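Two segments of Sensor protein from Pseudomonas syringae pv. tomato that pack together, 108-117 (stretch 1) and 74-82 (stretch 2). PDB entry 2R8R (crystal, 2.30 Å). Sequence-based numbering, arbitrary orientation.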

# COMPACT_ATOMS: atom_id res chain seq x y z
N GLN A 108 -7.27 -8.71 -5.64
CA GLN A 108 -7.57 -10.09 -6.04
C GLN A 108 -6.38 -11.02 -5.94
O GLN A 108 -6.54 -12.18 -5.60
CB GLN A 108 -8.08 -10.14 -7.48
CG GLN A 108 -9.37 -9.47 -7.69
CD GLN A 108 -9.71 -9.36 -9.16
OE1 GLN A 108 -9.55 -8.31 -9.74
NE2 GLN A 108 -10.14 -10.49 -9.79
N ASP A 109 -5.20 -10.54 -6.30
CA ASP A 109 -3.96 -11.26 -6.07
C ASP A 109 -3.82 -11.65 -4.59
O ASP A 109 -3.49 -12.78 -4.25
CB ASP A 109 -2.74 -10.40 -6.41
CG ASP A 109 -2.59 -10.08 -7.92
OD1 ASP A 109 -3.37 -10.58 -8.78
OD2 ASP A 109 -1.63 -9.33 -8.21
N ILE A 110 -4.07 -10.68 -3.72
CA ILE A 110 -4.07 -10.86 -2.29
C ILE A 110 -5.11 -11.87 -1.83
O ILE A 110 -4.81 -12.73 -1.01
CB ILE A 110 -4.26 -9.48 -1.56
CG1 ILE A 110 -2.96 -8.66 -1.69
CG2 ILE A 110 -4.65 -9.72 -0.13
CD1 ILE A 110 -3.06 -7.19 -1.36
N GLN A 111 -6.33 -11.79 -2.34
CA GLN A 111 -7.35 -12.73 -1.91
C GLN A 111 -6.89 -14.14 -2.25
O GLN A 111 -7.11 -15.04 -1.48
CB GLN A 111 -8.75 -12.45 -2.53
CG GLN A 111 -9.46 -11.14 -2.17
CD GLN A 111 -9.67 -10.93 -0.69
OE1 GLN A 111 -10.11 -11.84 0.02
NE2 GLN A 111 -9.39 -9.72 -0.20
N GLU A 112 -6.25 -14.32 -3.40
CA GLU A 112 -5.75 -15.64 -3.84
C GLU A 112 -4.67 -16.22 -2.94
O GLU A 112 -4.65 -17.41 -2.67
CB GLU A 112 -5.21 -15.61 -5.29
CG GLU A 112 -5.09 -17.00 -5.87
CD GLU A 112 -4.66 -17.07 -7.31
OE1 GLU A 112 -4.11 -16.08 -7.83
OE2 GLU A 112 -4.87 -18.16 -7.92
N LEU A 113 -3.75 -15.36 -2.51
CA LEU A 113 -2.72 -15.76 -1.53
C LEU A 113 -3.39 -16.17 -0.25
O LEU A 113 -3.03 -17.16 0.33
CB LEU A 113 -1.76 -14.59 -1.24
CG LEU A 113 -0.89 -14.10 -2.40
CD1 LEU A 113 -0.33 -12.74 -2.08
CD2 LEU A 113 0.21 -15.17 -2.69
N LEU A 114 -4.36 -15.38 0.20
CA LEU A 114 -5.07 -15.62 1.44
C LEU A 114 -5.88 -16.94 1.42
O LEU A 114 -5.92 -17.65 2.42
CB LEU A 114 -5.99 -14.44 1.75
CG LEU A 114 -5.38 -13.09 2.15
CD1 LEU A 114 -6.53 -12.01 2.18
CD2 LEU A 114 -4.71 -13.21 3.45
N ALA A 115 -6.47 -17.26 0.26
CA ALA A 115 -7.20 -18.54 0.07
C ALA A 115 -6.25 -19.74 0.08
O ALA A 115 -6.66 -20.83 0.43
CB ALA A 115 -8.04 -18.53 -1.23
N ALA A 116 -4.99 -19.51 -0.28
CA ALA A 116 -3.92 -20.53 -0.21
C ALA A 116 -3.32 -20.66 1.19
O ALA A 116 -2.42 -21.45 1.38
CB ALA A 116 -2.81 -20.24 -1.24
N GLY A 117 -3.83 -19.90 2.15
CA GLY A 117 -3.39 -19.97 3.53
C GLY A 117 -2.18 -19.09 3.83
O GLY A 117 -1.57 -19.22 4.88
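Stretch 2 74-82: EMDLDALLK

Stretch 2 enters as extended chain at Glu74, turns through Met75 and Asp76, and is helical from Leu77 through Lys82 and beyond. Asp76 caps this helix: its t rotamer lets OD1 accept from Ala79 N at 3.3 Å, while its CA-to-CB bond points away from stretch 1. The helix lies nearly parallel to helix 108-115, with a 12° angle between directions and axes 10.5 Å apart at closest approach. The register pairs Asp109 with Leu77 (CA to CA 6.8 Å) and, one turn on, Leu113 with Leu81 (CA to CA 6.6 Å).

The CA-to-CB bond of the selenomethionine Met75 points toward stretch 1, and t at chi1 and chi2 keeps the chain extended; chi3 near +60° leaves its CE 3.1 Å from Asp109 CB. Leu77 (t, p) splits its methyls: CD1 lies 3.9 Å from Leu113 CG, whereas CD2 meets carboxylate oxygens, Glu112 OE1 at 3.1 Å and Asp109 OD1 at 3.5 Å, in packing contacts, since a methyl carbon is no conventional donor. Leu81 adopts m, t; its CA-to-CB bond points sideways, but its end comes nearer, with CD2 3.8 Å from Ala116 CB and CD1 3.7 Å from Glu112 CD. Leu113, likewise m, t, brings CD2 to 4.0 Å from Leu80 CB and 4.1 Å from Leu81 CD2. No direct hydrogen bond joins the stretches; instead, two waters reach Asp109 OD2, one also bound to Glu74 OE1 and the other to Met75 O.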

# COMPACT_ATOMS: atom_id res chain seq x y z
N GLU A 74 5.10 -6.12 -11.69
CA GLU A 74 4.07 -6.71 -10.85
C GLU A 74 4.70 -7.76 -9.96
O GLU A 74 5.70 -8.38 -10.31
CB GLU A 74 3.00 -7.44 -11.67
CG GLU A 74 1.80 -6.67 -12.14
CD GLU A 74 1.32 -5.62 -11.21
OE1 GLU A 74 1.28 -5.89 -9.99
OE2 GLU A 74 0.96 -4.54 -11.70
N MSE A 75 4.03 -7.98 -8.84
CA MSE A 75 4.24 -9.11 -8.00
C MSE A 75 4.11 -10.41 -8.83
O MSE A 75 3.19 -10.56 -9.68
CB MSE A 75 3.20 -9.08 -6.92
CG MSE A 75 3.29 -10.15 -5.95
SE MSE A 75 1.78 -10.10 -4.74
CE MSE A 75 0.37 -10.33 -5.96
N ASP A 76 5.05 -11.31 -8.59
CA ASP A 76 5.04 -12.61 -9.21
C ASP A 76 4.17 -13.56 -8.40
O ASP A 76 4.65 -14.38 -7.66
CB ASP A 76 6.45 -13.13 -9.36
CG ASP A 76 6.53 -14.34 -10.24
OD1 ASP A 76 5.49 -14.86 -10.68
OD2 ASP A 76 7.66 -14.75 -10.52
N LEU A 77 2.87 -13.43 -8.61
CA LEU A 77 1.86 -14.17 -7.87
C LEU A 77 2.05 -15.70 -7.98
O LEU A 77 1.98 -16.43 -6.98
CB LEU A 77 0.48 -13.77 -8.42
CG LEU A 77 -0.78 -14.38 -7.80
CD1 LEU A 77 -0.86 -14.10 -6.28
CD2 LEU A 77 -2.05 -13.85 -8.56
N ASP A 78 2.28 -16.15 -9.21
CA ASP A 78 2.51 -17.55 -9.52
C ASP A 78 3.69 -18.11 -8.75
O ASP A 78 3.59 -19.15 -8.22
CB ASP A 78 2.78 -17.74 -11.02
CG ASP A 78 1.54 -17.61 -11.87
OD1 ASP A 78 0.57 -17.00 -11.39
OD2 ASP A 78 1.53 -18.13 -13.03
N ALA A 79 4.80 -17.40 -8.70
CA ALA A 79 5.94 -17.87 -7.92
C ALA A 79 5.64 -17.88 -6.42
O ALA A 79 6.12 -18.77 -5.72
CB ALA A 79 7.19 -17.04 -8.22
N LEU A 80 4.87 -16.90 -5.93
CA LEU A 80 4.54 -16.82 -4.51
C LEU A 80 3.65 -17.99 -4.10
O LEU A 80 3.79 -18.54 -3.02
CB LEU A 80 3.88 -15.47 -4.14
CG LEU A 80 4.77 -14.21 -4.24
CD1 LEU A 80 3.93 -12.93 -4.26
CD2 LEU A 80 5.87 -14.17 -3.19
N LEU A 81 2.73 -18.38 -4.97
CA LEU A 81 1.80 -19.46 -4.67
C LEU A 81 2.56 -20.77 -4.66
O LEU A 81 2.28 -21.65 -3.84
CB LEU A 81 0.65 -19.53 -5.66
CG LEU A 81 -0.41 -18.43 -5.53
CD1 LEU A 81 -1.24 -18.31 -6.81
CD2 LEU A 81 -1.32 -18.65 -4.30
N LYS A 82 3.55 -20.88 -5.54
CA LYS A 82 4.37 -22.08 -5.61
C LYS A 82 5.29 -22.23 -4.40
O LYS A 82 5.36 -23.32 -3.81
CB LYS A 82 5.17 -22.12 -6.91
CG LYS A 82 4.36 -22.64 -8.11
CD LYS A 82 5.27 -22.97 -9.35
CE LYS A 82 4.48 -23.01 -10.72
NZ LYS A 82 4.31 -21.65 -11.37
O HOH W 1 0.41 -7.40 -7.99
O HOH W 2 0.44 -10.01 -9.85